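Side-chain contacts in acetylene hydratase (Pelobacter acetylenicus, PDB 2E7Z), which hydrates acetylene to acetaldehyde, using a tungsten centre held by two molybdopterin guanine dinucleotides together with a [4Fe-4S] cluster: residues N422-L427 against T649-L654; E355-L360 against D702-L707; Q82-I87 against A499-L504. All coordinates share one frame; numbering follows the deposited sequence.

Contact 1. Residues N422-L427 against T649-L654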
ATOM      1  N   ASN A 422      -7.776  -6.635 -12.526  1.00  7.57           N
ATOM      2  CA  ASN A 422      -8.881  -7.435 -13.063  1.00  7.58           C
ATOM      3  C   ASN A 422     -10.228  -7.051 -12.411  1.00  7.55           C
ATOM      4  O   ASN A 422     -10.881  -7.880 -11.758  1.00  7.76           O
ATOM      5  CB  ASN A 422      -8.557  -8.929 -12.937  1.00  7.79           C
ATOM      6  CG  ASN A 422      -9.505  -9.793 -13.775  1.00  8.75           C
ATOM      7  OD1 ASN A 422     -10.405  -9.279 -14.467  1.00  9.21           O
ATOM      8  ND2 ASN A 422      -9.314 -11.100 -13.705  1.00  9.36           N
ATOM      9  N   GLN A 423     -10.621  -5.798 -12.610  1.00  7.36           N
ATOM     10  CA  GLN A 423     -11.813  -5.266 -12.000  1.00  7.17           C
ATOM     11  C   GLN A 423     -13.055  -6.036 -12.416  1.00  7.30           C
ATOM     12  O   GLN A 423     -13.985  -6.163 -11.636  1.00  6.86           O
ATOM     13  CB  GLN A 423     -11.940  -3.793 -12.349  1.00  7.52           C
ATOM     14  CG  GLN A 423     -13.134  -3.089 -11.705  1.00  8.23           C
ATOM     15  CD  GLN A 423     -12.984  -1.595 -11.839  1.00  8.41           C
ATOM     16  OE1 GLN A 423     -11.899  -1.071 -11.615  1.00  9.79           O
ATOM     17  NE2 GLN A 423     -14.067  -0.904 -12.179  1.00  8.81           N
ATOM     18  N   GLN A 424     -13.076  -6.550 -13.643  1.00  7.30           N
ATOM     19  CA  GLN A 424     -14.237  -7.327 -14.085  1.00  8.44           C
ATOM     20  C   GLN A 424     -14.423  -8.566 -13.178  1.00  7.24           C
ATOM     21  O   GLN A 424     -15.555  -8.973 -12.888  1.00  7.33           O
ATOM     22  CB  GLN A 424     -14.049  -7.720 -15.551  1.00  9.41           C
ATOM     23  CG  GLN A 424     -13.757  -6.568 -16.469  1.00 13.28           C
ATOM     24  CD  GLN A 424     -12.250  -6.191 -16.689  1.00 14.64           C
ATOM     25  OE1 GLN A 424     -11.342  -6.369 -15.833  1.00 11.53           O
ATOM     26  NE2 GLN A 424     -12.005  -5.632 -17.857  1.00 16.72           N
ATOM     27  N   ASN A 425     -13.326  -9.199 -12.773  1.00  7.62           N
ATOM     28  CA  ASN A 425     -13.418 -10.392 -11.962  1.00  7.96           C
ATOM     29  C   ASN A 425     -13.797 -10.011 -10.528  1.00  7.24           C
ATOM     30  O   ASN A 425     -14.504 -10.745  -9.858  1.00  7.77           O
ATOM     31  CB  ASN A 425     -12.108 -11.187 -12.000  1.00  7.64           C
ATOM     32  CG  ASN A 425     -12.285 -12.565 -11.513  1.00  8.49           C
ATOM     33  OD1 ASN A 425     -13.241 -13.254 -11.909  1.00  9.77           O
ATOM     34  ND2 ASN A 425     -11.364 -13.003 -10.654  1.00 10.21           N
ATOM     35  N   ALA A 426     -13.329  -8.857 -10.058  1.00  6.88           N
ATOM     36  CA  ALA A 426     -13.728  -8.421  -8.735  1.00  7.77           C
ATOM     37  C   ALA A 426     -15.242  -8.184  -8.722  1.00  7.07           C
ATOM     38  O   ALA A 426     -15.906  -8.561  -7.765  1.00  6.94           O
ATOM     39  CB  ALA A 426     -12.961  -7.191  -8.296  1.00  7.98           C
ATOM     40  N   LEU A 427     -15.777  -7.589  -9.795  1.00  7.32           N
ATOM     41  CA  LEU A 427     -17.221  -7.402  -9.922  1.00  7.02           C
ATOM     42  C   LEU A 427     -17.930  -8.770  -9.911  1.00  6.97           C
ATOM     43  O   LEU A 427     -18.909  -8.963  -9.186  1.00  6.81           O
ATOM     44  CB  LEU A 427     -17.571  -6.602 -11.182  1.00  7.35           C
ATOM     45  CG  LEU A 427     -19.082  -6.460 -11.394  1.00  7.74           C
ATOM     46  CD1 LEU A 427     -19.800  -5.762 -10.224  1.00  8.76           C
ATOM     47  CD2 LEU A 427     -19.287  -5.708 -12.704  1.00  8.75           C
ATOM     48  N   THR A 649      -5.691  -2.263 -23.314  1.00 10.79           N
ATOM     49  CA  THR A 649      -4.694  -3.328 -23.283  1.00 10.87           C
ATOM     50  C   THR A 649      -5.375  -4.594 -23.800  1.00 10.24           C
ATOM     51  O   THR A 649      -6.582  -4.595 -24.094  1.00 10.87           O
ATOM     52  CB  THR A 649      -4.244  -3.580 -21.845  1.00 10.91           C
ATOM     53  OG1 THR A 649      -5.365  -4.089 -21.097  1.00 11.38           O
ATOM     54  CG2 THR A 649      -3.702  -2.321 -21.187  1.00 12.43           C
ATOM     55  N   THR A 650      -4.637  -5.700 -23.813  1.00 10.91           N
ATOM     56  CA  THR A 650      -5.247  -6.973 -24.166  1.00 11.18           C
ATOM     57  C   THR A 650      -6.335  -7.393 -23.162  1.00 10.96           C
ATOM     58  O   THR A 650      -7.200  -8.207 -23.498  1.00 12.53           O
ATOM     59  CB  THR A 650      -4.207  -8.086 -24.284  1.00 12.02           C
ATOM     60  OG1 THR A 650      -3.464  -8.217 -23.060  1.00 10.88           O
ATOM     61  CG2 THR A 650      -3.266  -7.850 -25.469  1.00 13.15           C
ATOM     62  N   HIS A 651      -6.314  -6.826 -21.950  1.00 10.56           N
ATOM     63  CA  HIS A 651      -7.277  -7.202 -20.913  1.00  9.92           C
ATOM     64  C   HIS A 651      -8.580  -6.406 -20.966  1.00  9.55           C
ATOM     65  O   HIS A 651      -9.631  -6.944 -20.681  1.00 11.03           O
ATOM     66  CB  HIS A 651      -6.663  -7.027 -19.535  1.00  9.91           C
ATOM     67  CG  HIS A 651      -7.469  -7.685 -18.471  1.00  9.53           C
ATOM     68  ND1 HIS A 651      -8.361  -6.999 -17.668  1.00 11.68           N
ATOM     69  CD2 HIS A 651      -7.580  -8.994 -18.146  1.00  8.20           C
ATOM     70  CE1 HIS A 651      -8.960  -7.864 -16.861  1.00  7.44           C
ATOM     71  NE2 HIS A 651      -8.517  -9.077 -17.145  1.00 12.76           N
ATOM     72  N   GLY A 652      -8.515  -5.114 -21.269  1.00  9.33           N
ATOM     73  CA  GLY A 652      -9.714  -4.299 -21.251  1.00  9.13           C
ATOM     74  C   GLY A 652      -9.367  -2.870 -21.589  1.00  9.81           C
ATOM     75  O   GLY A 652      -8.244  -2.592 -21.993  1.00 10.49           O
ATOM     76  N   ARG A 653     -10.316  -1.961 -21.407  1.00 10.20           N
ATOM     77  CA  ARG A 653     -10.074  -0.557 -21.771  1.00 10.39           C
ATOM     78  C   ARG A 653     -10.721   0.389 -20.763  1.00 10.85           C
ATOM     79  O   ARG A 653     -11.592  -0.016 -19.995  1.00 10.80           O
ATOM     80  CB  ARG A 653     -10.611  -0.237 -23.178  1.00 10.93           C
ATOM     81  CG  ARG A 653     -12.115  -0.300 -23.288  1.00 11.59           C
ATOM     82  CD  ARG A 653     -12.550  -0.009 -24.706  1.00 13.93           C
ATOM     83  NE  ARG A 653     -13.997   0.136 -24.763  1.00 12.25           N
ATOM     84  CZ  ARG A 653     -14.666   0.408 -25.881  1.00 14.45           C
ATOM     85  NH1 ARG A 653     -13.989   0.556 -27.030  1.00 13.20           N
ATOM     86  NH2 ARG A 653     -15.992   0.530 -25.857  1.00 14.20           N
ATOM     87  N   LEU A 654     -10.241   1.628 -20.743  1.00 11.57           N
ATOM     88  CA  LEU A 654     -10.905   2.671 -19.970  1.00 12.10           C
ATOM     89  C   LEU A 654     -10.914   3.958 -20.777  1.00 12.14           C
ATOM     90  O   LEU A 654     -10.098   4.130 -21.694  1.00 12.79           O
ATOM     91  CB  LEU A 654     -10.232   2.934 -18.619  1.00 12.01           C
ATOM     92  CG  LEU A 654      -8.902   3.707 -18.539  1.00 11.61           C
ATOM     93  CD1 LEU A 654      -8.489   3.875 -17.073  1.00 12.42           C
ATOM     94  CD2 LEU A 654      -7.785   3.001 -19.312  1.00 13.44           C
TER
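Asn422 OD1 is approached by two groups: the backbone N of Asn425 gives it a weak capping bond of 3.4 Å, and His651 brings its ring edge up to it, with CE1 3.1 Å away. Asn422 is thus the N-cap of helix 423-431, while His651 lies in the turn of the beta hairpin made by strands 644-648 and 653-660 in the C-terminal dinucleotide-binding domain. Within the hairpin loop, Thr649 OG1 accepts from His651 N at 3.0 Å, an ST turn. The His651 side chain reaches the helix start because its CG stands anti to the backbone N (chi1 -167°). Asn422 OD1 lies in the ring plane, but the amide itself stands almost upright to the ring, the two planes 86° apart. The Gln424 side chain runs against that of His651, bent at chi2, and puts OE1 3.0 Å from His651 CE1, near the ring plane. The C-H at CE1, probably polarised by the two ring nitrogens, therefore faces two amide oxygens. Bonds to the loop after helix 691-694 help fix the rotation of both amides: Asn422 ND2 donates to Asp702 OD1, and Gln424 NE2 to the carbonyl oxygen of Met698.

Contact 2. Residues E355-L360 against D702-L707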
ATOM      1  N   GLU A 355      -2.217 -22.168  -2.494  1.00 11.14           N
ATOM      2  CA  GLU A 355      -2.037 -23.105  -3.587  1.00 12.55           C
ATOM      3  C   GLU A 355      -1.514 -22.461  -4.871  1.00 12.42           C
ATOM      4  O   GLU A 355      -1.218 -23.187  -5.837  1.00 13.72           O
ATOM      5  CB  GLU A 355      -3.346 -23.863  -3.873  1.00 14.00           C
ATOM      6  CG  GLU A 355      -3.918 -24.651  -2.698  1.00 16.39           C
ATOM      7  CD  GLU A 355      -2.936 -25.604  -2.041  1.00 19.36           C
ATOM      8  OE1 GLU A 355      -2.239 -26.369  -2.756  1.00 21.88           O
ATOM      9  OE2 GLU A 355      -2.866 -25.599  -0.793  1.00 22.71           O
ATOM     10  N   THR A 356      -1.358 -21.133  -4.886  1.00 10.74           N
ATOM     11  CA  THR A 356      -0.943 -20.430  -6.092  1.00 11.63           C
ATOM     12  C   THR A 356       0.274 -19.555  -5.862  1.00 10.69           C
ATOM     13  O   THR A 356       1.297 -19.742  -6.533  1.00 11.99           O
ATOM     14  CB  THR A 356      -2.087 -19.553  -6.650  1.00 11.45           C
ATOM     15  OG1 THR A 356      -2.586 -18.701  -5.607  1.00 10.61           O
ATOM     16  CG2 THR A 356      -3.215 -20.439  -7.196  1.00 13.46           C
ATOM     17  N   TYR A 357       0.173 -18.635  -4.901  1.00 10.44           N
ATOM     18  CA  TYR A 357       1.258 -17.749  -4.507  1.00 10.43           C
ATOM     19  C   TYR A 357       1.377 -17.733  -2.982  1.00 10.86           C
ATOM     20  O   TYR A 357       0.972 -16.775  -2.308  1.00 10.32           O
ATOM     21  CB  TYR A 357       1.049 -16.351  -5.070  1.00 10.67           C
ATOM     22  CG  TYR A 357       1.027 -16.364  -6.559  1.00  9.85           C
ATOM     23  CD1 TYR A 357       2.208 -16.273  -7.274  1.00 10.93           C
ATOM     24  CD2 TYR A 357      -0.191 -16.415  -7.262  1.00  9.93           C
ATOM     25  CE1 TYR A 357       2.210 -16.282  -8.659  1.00 11.88           C
ATOM     26  CE2 TYR A 357      -0.205 -16.434  -8.644  1.00 10.71           C
ATOM     27  CZ  TYR A 357       1.005 -16.381  -9.336  1.00  9.81           C
ATOM     28  OH  TYR A 357       0.994 -16.393 -10.713  1.00 12.08           O
ATOM     29  N   PRO A 358       1.905 -18.822  -2.425  1.00 11.14           N
ATOM     30  CA  PRO A 358       1.933 -18.971  -0.965  1.00 11.17           C
ATOM     31  C   PRO A 358       2.834 -17.990  -0.198  1.00 11.05           C
ATOM     32  O   PRO A 358       2.703 -17.871   1.013  1.00 11.01           O
ATOM     33  CB  PRO A 358       2.436 -20.426  -0.781  1.00 11.51           C
ATOM     34  CG  PRO A 358       3.218 -20.675  -2.038  1.00 11.54           C
ATOM     35  CD  PRO A 358       2.406 -20.037  -3.103  1.00 11.18           C
ATOM     36  N   PHE A 359       3.784 -17.348  -0.863  1.00 10.98           N
ATOM     37  CA  PHE A 359       4.775 -16.518  -0.141  1.00 11.19           C
ATOM     38  C   PHE A 359       4.164 -15.662   0.998  1.00 11.04           C
ATOM     39  O   PHE A 359       4.576 -15.743   2.145  1.00 11.72           O
ATOM     40  CB  PHE A 359       5.562 -15.665  -1.138  1.00 12.13           C
ATOM     41  CG  PHE A 359       6.494 -14.652  -0.501  1.00 13.38           C
ATOM     42  CD1 PHE A 359       7.118 -14.912   0.719  1.00 13.71           C
ATOM     43  CD2 PHE A 359       6.788 -13.478  -1.159  1.00 14.83           C
ATOM     44  CE1 PHE A 359       7.961 -13.962   1.315  1.00 16.54           C
ATOM     45  CE2 PHE A 359       7.657 -12.530  -0.589  1.00 15.87           C
ATOM     46  CZ  PHE A 359       8.238 -12.782   0.658  1.00 15.46           C
ATOM     47  N   LEU A 360       3.166 -14.844   0.676  1.00 10.66           N
ATOM     48  CA  LEU A 360       2.662 -13.869   1.645  1.00 10.10           C
ATOM     49  C   LEU A 360       1.589 -14.409   2.602  1.00 10.12           C
ATOM     50  O   LEU A 360       1.094 -13.686   3.487  1.00  9.59           O
ATOM     51  CB  LEU A 360       2.202 -12.609   0.903  1.00  9.96           C
ATOM     52  CG  LEU A 360       3.326 -11.807   0.199  1.00 10.23           C
ATOM     53  CD1 LEU A 360       2.785 -10.743  -0.746  1.00  9.99           C
ATOM     54  CD2 LEU A 360       4.365 -11.228   1.221  1.00 11.70           C
ATOM     55  N   ASP A 702      -4.739 -10.128 -14.289  1.00  8.38           N
ATOM     56  CA  ASP A 702      -4.098 -10.884 -13.212  1.00  9.22           C
ATOM     57  C   ASP A 702      -3.923 -12.348 -13.575  1.00  8.91           C
ATOM     58  O   ASP A 702      -3.806 -13.209 -12.697  1.00  9.25           O
ATOM     59  CB  ASP A 702      -4.724 -10.673 -11.820  1.00  9.99           C
ATOM     60  CG  ASP A 702      -6.167 -11.113 -11.710  1.00 11.15           C
ATOM     61  OD1 ASP A 702      -6.717 -11.698 -12.664  1.00 10.26           O
ATOM     62  OD2 ASP A 702      -6.732 -10.908 -10.596  1.00  9.88           O
ATOM     63  N   ASP A 703      -3.860 -12.618 -14.880  1.00  8.57           N
ATOM     64  CA  ASP A 703      -3.359 -13.911 -15.340  1.00  8.80           C
ATOM     65  C   ASP A 703      -1.914 -14.065 -14.865  1.00  9.18           C
ATOM     66  O   ASP A 703      -1.229 -13.064 -14.630  1.00  9.45           O
ATOM     67  CB  ASP A 703      -3.323 -13.953 -16.859  1.00  9.34           C
ATOM     68  CG  ASP A 703      -4.682 -13.756 -17.512  1.00  9.98           C
ATOM     69  OD1 ASP A 703      -5.737 -14.037 -16.898  1.00 11.42           O
ATOM     70  OD2 ASP A 703      -4.711 -13.316 -18.688  1.00  9.18           O
ATOM     71  N   ASP A 704      -1.441 -15.300 -14.776  1.00  9.88           N
ATOM     72  CA  ASP A 704      -0.096 -15.537 -14.251  1.00 10.68           C
ATOM     73  C   ASP A 704       0.967 -14.771 -15.027  1.00 11.13           C
ATOM     74  O   ASP A 704       1.947 -14.294 -14.429  1.00 12.06           O
ATOM     75  CB  ASP A 704       0.230 -17.037 -14.262  1.00 11.14           C
ATOM     76  CG  ASP A 704      -0.624 -17.842 -13.307  1.00 12.12           C
ATOM     77  OD1 ASP A 704      -1.134 -17.287 -12.300  1.00 12.21           O
ATOM     78  OD2 ASP A 704      -0.764 -19.071 -13.552  1.00 14.82           O
ATOM     79  N   TRP A 705       0.794 -14.623 -16.339  1.00 10.39           N
ATOM     80  CA  TRP A 705       1.808 -13.906 -17.129  1.00 10.85           C
ATOM     81  C   TRP A 705       2.046 -12.481 -16.607  1.00 11.20           C
ATOM     82  O   TRP A 705       3.166 -11.973 -16.707  1.00 11.57           O
ATOM     83  CB  TRP A 705       1.481 -13.921 -18.636  1.00 11.14           C
ATOM     84  CG  TRP A 705       0.303 -13.075 -19.004  1.00 10.70           C
ATOM     85  CD1 TRP A 705      -0.976 -13.504 -19.214  1.00 11.22           C
ATOM     86  CD2 TRP A 705       0.297 -11.659 -19.211  1.00 10.36           C
ATOM     87  NE1 TRP A 705      -1.783 -12.435 -19.534  1.00 11.07           N
ATOM     88  CE2 TRP A 705      -1.033 -11.288 -19.534  1.00 10.84           C
ATOM     89  CE3 TRP A 705       1.284 -10.663 -19.159  1.00 12.82           C
ATOM     90  CZ2 TRP A 705      -1.416  -9.958 -19.779  1.00 10.60           C
ATOM     91  CZ3 TRP A 705       0.913  -9.339 -19.406  1.00 11.92           C
ATOM     92  CH2 TRP A 705      -0.420  -9.000 -19.738  1.00 11.61           C
ATOM     93  N   ASN A 706       1.015 -11.850 -16.024  1.00 10.15           N
ATOM     94  CA  ASN A 706       1.135 -10.472 -15.537  1.00 10.51           C
ATOM     95  C   ASN A 706       1.329 -10.346 -14.026  1.00 11.14           C
ATOM     96  O   ASN A 706       1.206  -9.239 -13.490  1.00 11.25           O
ATOM     97  CB  ASN A 706      -0.091  -9.630 -15.948  1.00 10.57           C
ATOM     98  CG  ASN A 706       0.143  -8.134 -15.785  1.00 10.56           C
ATOM     99  OD1 ASN A 706      -0.707  -7.396 -15.240  1.00 14.41           O
ATOM    100  ND2 ASN A 706       1.253  -7.668 -16.262  1.00  9.89           N
ATOM    101  N   LEU A 707       1.567 -11.469 -13.352  1.00 10.44           N
ATOM    102  CA  LEU A 707       1.858 -11.478 -11.904  1.00 10.35           C
ATOM    103  C   LEU A 707       3.325 -11.677 -11.586  1.00 11.73           C
ATOM    104  O   LEU A 707       4.004 -12.490 -12.218  1.00 12.20           O
ATOM    105  CB  LEU A 707       1.029 -12.532 -11.149  1.00  9.83           C
ATOM    106  CG  LEU A 707      -0.499 -12.393 -11.290  1.00 10.49           C
ATOM    107  CD1 LEU A 707      -1.153 -13.486 -10.442  1.00 11.67           C
ATOM    108  CD2 LEU A 707      -0.994 -11.011 -10.854  1.00 10.68           C
TER
HETATM  109  O   HOH W   1       3.275 -15.526 -12.255  1.00 16.91           O
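The Tyr357 ring has Asp704 OD1 at its hydroxyl edge, near the ring plane, while Leu707 CD1 comes in obliquely to 3.6 Å from CE2. Tyr357 CG stands anti to the carbonyl carbon (chi1 -61°), which carries the ring toward the 702-707 loop. Ring and carboxylate are turned 75° against each other. Tyr357 OH, which donates to Asp704 OD1 over 2.8 Å, reaches that oxygen from above the carboxylate plane, 60° out of it. Water 1 adds a second link: it donates to Tyr357 OH at 2.9 Å and to the backbone O of Asp704 at 2.8 Å. The hydroxyl thus gives one bond and takes another, and both lead to the same aspartate. Behind this, the 702-707 loop makes a compact 3-10 turn, closed by Leu707 N bonding to Asp704 O at 3.0 Å, which brings Leu707 and Asp704 together against the tyrosine. In the same turn Trp705 NE1 donates to Asp703 OD2. Lys298 NZ bonds the carbonyl oxygens of both Trp705 and Leu707. With the Leu707 side chain about 11 Å from a bound molybdopterin guanine dinucleotide, this is a loop-to-loop junction in which a direct and water-bridged tyrosine-aspartate pair holds a 3-10 turn.

Contact 3. Residues Q82-I87 against A499-L504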
ATOM      1  N   GLN A  82     -30.068  -2.959  14.261  1.00 13.99           N
ATOM      2  CA  GLN A  82     -30.731  -3.850  13.325  1.00 13.66           C
ATOM      3  C   GLN A  82     -29.771  -4.332  12.232  1.00 13.64           C
ATOM      4  O   GLN A  82     -29.779  -5.512  11.860  1.00 13.85           O
ATOM      5  CB  GLN A  82     -31.956  -3.193  12.709  1.00 15.30           C
ATOM      6  CG  GLN A  82     -32.769  -4.156  11.853  1.00 16.62           C
ATOM      7  CD  GLN A  82     -33.430  -5.286  12.661  1.00 21.98           C
ATOM      8  OE1 GLN A  82     -33.673  -5.165  13.870  1.00 25.22           O
ATOM      9  NE2 GLN A  82     -33.743  -6.383  11.981  1.00 25.11           N
ATOM     10  N   ALA A  83     -28.930  -3.420  11.734  1.00 12.96           N
ATOM     11  CA  ALA A  83     -27.940  -3.807  10.728  1.00 12.69           C
ATOM     12  C   ALA A  83     -27.032  -4.900  11.263  1.00 11.81           C
ATOM     13  O   ALA A  83     -26.827  -5.892  10.602  1.00 11.56           O
ATOM     14  CB  ALA A  83     -27.108  -2.595  10.295  1.00 12.37           C
ATOM     15  N   LEU A  84     -26.540  -4.724  12.481  1.00 11.73           N
ATOM     16  CA  LEU A  84     -25.639  -5.699  13.073  1.00 12.19           C
ATOM     17  C   LEU A  84     -26.358  -7.028  13.335  1.00 11.63           C
ATOM     18  O   LEU A  84     -25.779  -8.097  13.139  1.00 11.48           O
ATOM     19  CB  LEU A  84     -25.046  -5.125  14.359  1.00 12.39           C
ATOM     20  CG  LEU A  84     -24.087  -3.944  14.186  1.00 15.86           C
ATOM     21  CD1 LEU A  84     -24.155  -3.014  15.411  1.00 19.17           C
ATOM     22  CD2 LEU A  84     -22.696  -4.447  13.952  1.00 17.60           C
ATOM     23  N   ASP A  85     -27.614  -6.962  13.789  1.00 12.05           N
ATOM     24  CA  ASP A  85     -28.371  -8.190  14.006  1.00 12.38           C
ATOM     25  C   ASP A  85     -28.492  -8.978  12.699  1.00 11.73           C
ATOM     26  O   ASP A  85     -28.262 -10.191  12.671  1.00 12.51           O
ATOM     27  CB  ASP A  85     -29.780  -7.879  14.500  1.00 13.17           C
ATOM     28  CG  ASP A  85     -29.829  -7.507  15.983  1.00 14.47           C
ATOM     29  OD1 ASP A  85     -28.785  -7.583  16.688  1.00 15.77           O
ATOM     30  OD2 ASP A  85     -30.941  -7.147  16.430  1.00 18.05           O
ATOM     31  N   GLU A  86     -28.830  -8.274  11.619  1.00 11.98           N
ATOM     32  CA  GLU A  86     -29.035  -8.942  10.334  1.00 12.05           C
ATOM     33  C   GLU A  86     -27.734  -9.452   9.734  1.00 11.73           C
ATOM     34  O   GLU A  86     -27.691 -10.541   9.179  1.00 12.92           O
ATOM     35  CB  GLU A  86     -29.756  -8.018   9.351  1.00 12.50           C
ATOM     36  CG  GLU A  86     -31.193  -7.744   9.811  1.00 14.20           C
ATOM     37  CD  GLU A  86     -31.995  -6.856   8.865  1.00 16.80           C
ATOM     38  OE1 GLU A  86     -31.519  -6.565   7.746  1.00 17.89           O
ATOM     39  OE2 GLU A  86     -33.118  -6.428   9.241  1.00 19.17           O
ATOM     40  N   ILE A  87     -26.683  -8.648   9.851  1.00 10.54           N
ATOM     41  CA  ILE A  87     -25.368  -9.060   9.362  1.00 10.36           C
ATOM     42  C   ILE A  87     -24.928 -10.339  10.080  1.00 11.00           C
ATOM     43  O   ILE A  87     -24.500 -11.320   9.442  1.00 11.14           O
ATOM     44  CB  ILE A  87     -24.363  -7.909   9.500  1.00 10.70           C
ATOM     45  CG1 ILE A  87     -24.679  -6.818   8.472  1.00  9.85           C
ATOM     46  CG2 ILE A  87     -22.940  -8.400   9.293  1.00 10.56           C
ATOM     47  CD1 ILE A  87     -24.009  -5.469   8.785  1.00 11.55           C
ATOM     48  N   ALA A 499     -18.745  -9.178  16.935  1.00 10.06           N
ATOM     49  CA  ALA A 499     -18.135 -10.239  17.738  1.00 10.54           C
ATOM     50  C   ALA A 499     -19.088 -10.710  18.818  1.00 11.52           C
ATOM     51  O   ALA A 499     -19.242 -11.910  19.031  1.00 11.37           O
ATOM     52  CB  ALA A 499     -16.864  -9.733  18.353  1.00 10.83           C
ATOM     53  N   VAL A 500     -19.735  -9.781  19.513  1.00 11.36           N
ATOM     54  CA  VAL A 500     -20.689 -10.169  20.553  1.00 12.66           C
ATOM     55  C   VAL A 500     -21.801 -11.049  19.974  1.00 12.53           C
ATOM     56  O   VAL A 500     -22.116 -12.114  20.523  1.00 12.46           O
ATOM     57  CB  VAL A 500     -21.247  -8.930  21.285  1.00 12.52           C
ATOM     58  CG1 VAL A 500     -22.426  -9.302  22.195  1.00 14.84           C
ATOM     59  CG2 VAL A 500     -20.133  -8.217  22.078  1.00 13.20           C
ATOM     60  N   ARG A 501     -22.348 -10.644  18.832  1.00 11.65           N
ATOM     61  CA  ARG A 501     -23.430 -11.408  18.200  1.00 11.81           C
ATOM     62  C   ARG A 501     -22.994 -12.759  17.669  1.00 12.50           C
ATOM     63  O   ARG A 501     -23.811 -13.660  17.526  1.00 13.42           O
ATOM     64  CB  ARG A 501     -24.091 -10.587  17.094  1.00 11.59           C
ATOM     65  CG  ARG A 501     -24.851  -9.368  17.613  1.00 11.53           C
ATOM     66  CD  ARG A 501     -25.142  -8.396  16.473  1.00 11.31           C
ATOM     67  NE  ARG A 501     -26.076  -7.331  16.825  1.00 11.57           N
ATOM     68  CZ  ARG A 501     -25.758  -6.247  17.531  1.00 11.04           C
ATOM     69  NH1 ARG A 501     -24.504  -6.058  17.983  1.00 12.79           N
ATOM     70  NH2 ARG A 501     -26.695  -5.347  17.773  1.00 14.66           N
ATOM     71  N   MET A 502     -21.713 -12.891  17.369  1.00 12.71           N
ATOM     72  CA  MET A 502     -21.149 -14.155  16.898  1.00 13.01           C
ATOM     73  C   MET A 502     -20.714 -15.061  18.046  1.00 13.65           C
ATOM     74  O   MET A 502     -20.142 -16.122  17.802  1.00 15.33           O
ATOM     75  CB  MET A 502     -19.962 -13.894  15.936  1.00 11.97           C
ATOM     76  CG  MET A 502     -20.357 -13.080  14.664  1.00 12.05           C
ATOM     77  SD  MET A 502     -21.709 -13.799  13.683  1.00 13.48           S
ATOM     78  CE  MET A 502     -20.870 -15.234  12.942  1.00 13.91           C
ATOM     79  N   GLY A 503     -20.949 -14.624  19.284  1.00 13.52           N
ATOM     80  CA  GLY A 503     -20.669 -15.430  20.479  1.00 13.84           C
ATOM     81  C   GLY A 503     -19.280 -15.266  21.089  1.00 13.72           C
ATOM     82  O   GLY A 503     -18.838 -16.090  21.904  1.00 15.86           O
ATOM     83  N   LEU A 504     -18.585 -14.203  20.688  1.00 13.06           N
ATOM     84  CA  LEU A 504     -17.195 -13.996  21.048  1.00 11.67           C
ATOM     85  C   LEU A 504     -16.957 -12.891  22.095  1.00 12.11           C
ATOM     86  O   LEU A 504     -15.818 -12.433  22.254  1.00 11.44           O
ATOM     87  CB  LEU A 504     -16.384 -13.679  19.784  1.00 12.05           C
ATOM     88  CG  LEU A 504     -16.457 -14.718  18.666  1.00 12.67           C
ATOM     89  CD1 LEU A 504     -15.783 -14.151  17.442  1.00 13.08           C
ATOM     90  CD2 LEU A 504     -15.794 -16.047  19.101  1.00 15.27           C
TER
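Arg501 and Asp85 form a salt bridge at a single carboxylate oxygen: NE donates to Asp85 OD1 over 2.7 Å at 156°, and NH2 adds a weak, bent bond of 3.2 Å to the same atom. The NE proton meets OD1 on its anti side, close to the guanidinium plane, although the planes of the two charged groups are 46° apart. Two further acids share the charge, Asp81 at NH2 and Glu497 at NH1, so the guanidinium is ringed by carboxylates from both helices, which would probably keep it ionised. Arg501 lies in the last turn of helix 491-501, which closes with a Schellman motif: Leu504 N bonds back to Ala499 O at 2.9 Å, and Gly503 N to Val500 O, with Gly503 at positive phi. From this helix end the arginine runs extended from CG to NE across to helix 80-98, where Lys92 NZ in turn bonds the carbonyl oxygen of Arg501. A lysine in its place has a single amine instead of the flat three-nitrogen group, and would probably leave at least one of Asp81, Asp85 and Glu497 without its mate. One guanidinium face lies on Leu84, whose CB sits 3.4 Å above the plane, over its centre. Nearer the arginine backbone, CD rests 3.4 Å from Leu84 O, while the Leu84 methyl CD1 reaches to 4.0 Å from NH1.

How the contacts relate
None of the three contacts is fully buried: contact 1 lies at the surface, while contacts 2 and 3 each include one buried leucine. Contacts 1 and 2 are neighbours, their centres about 17 Å apart; contact 1 is nested within the loop that contact 2 closes, and one side-chain hydrogen bond joins them directly. Contact 3 stands alone, its centre about 35 Å from either, and its segments alternate along the chain with theirs. It shares no element with them. The chemistry follows the setting: neutral amides and an imidazole between a helix start and a hairpin, a phenol, carboxylate and water between two loops, and salt bridges between two helices.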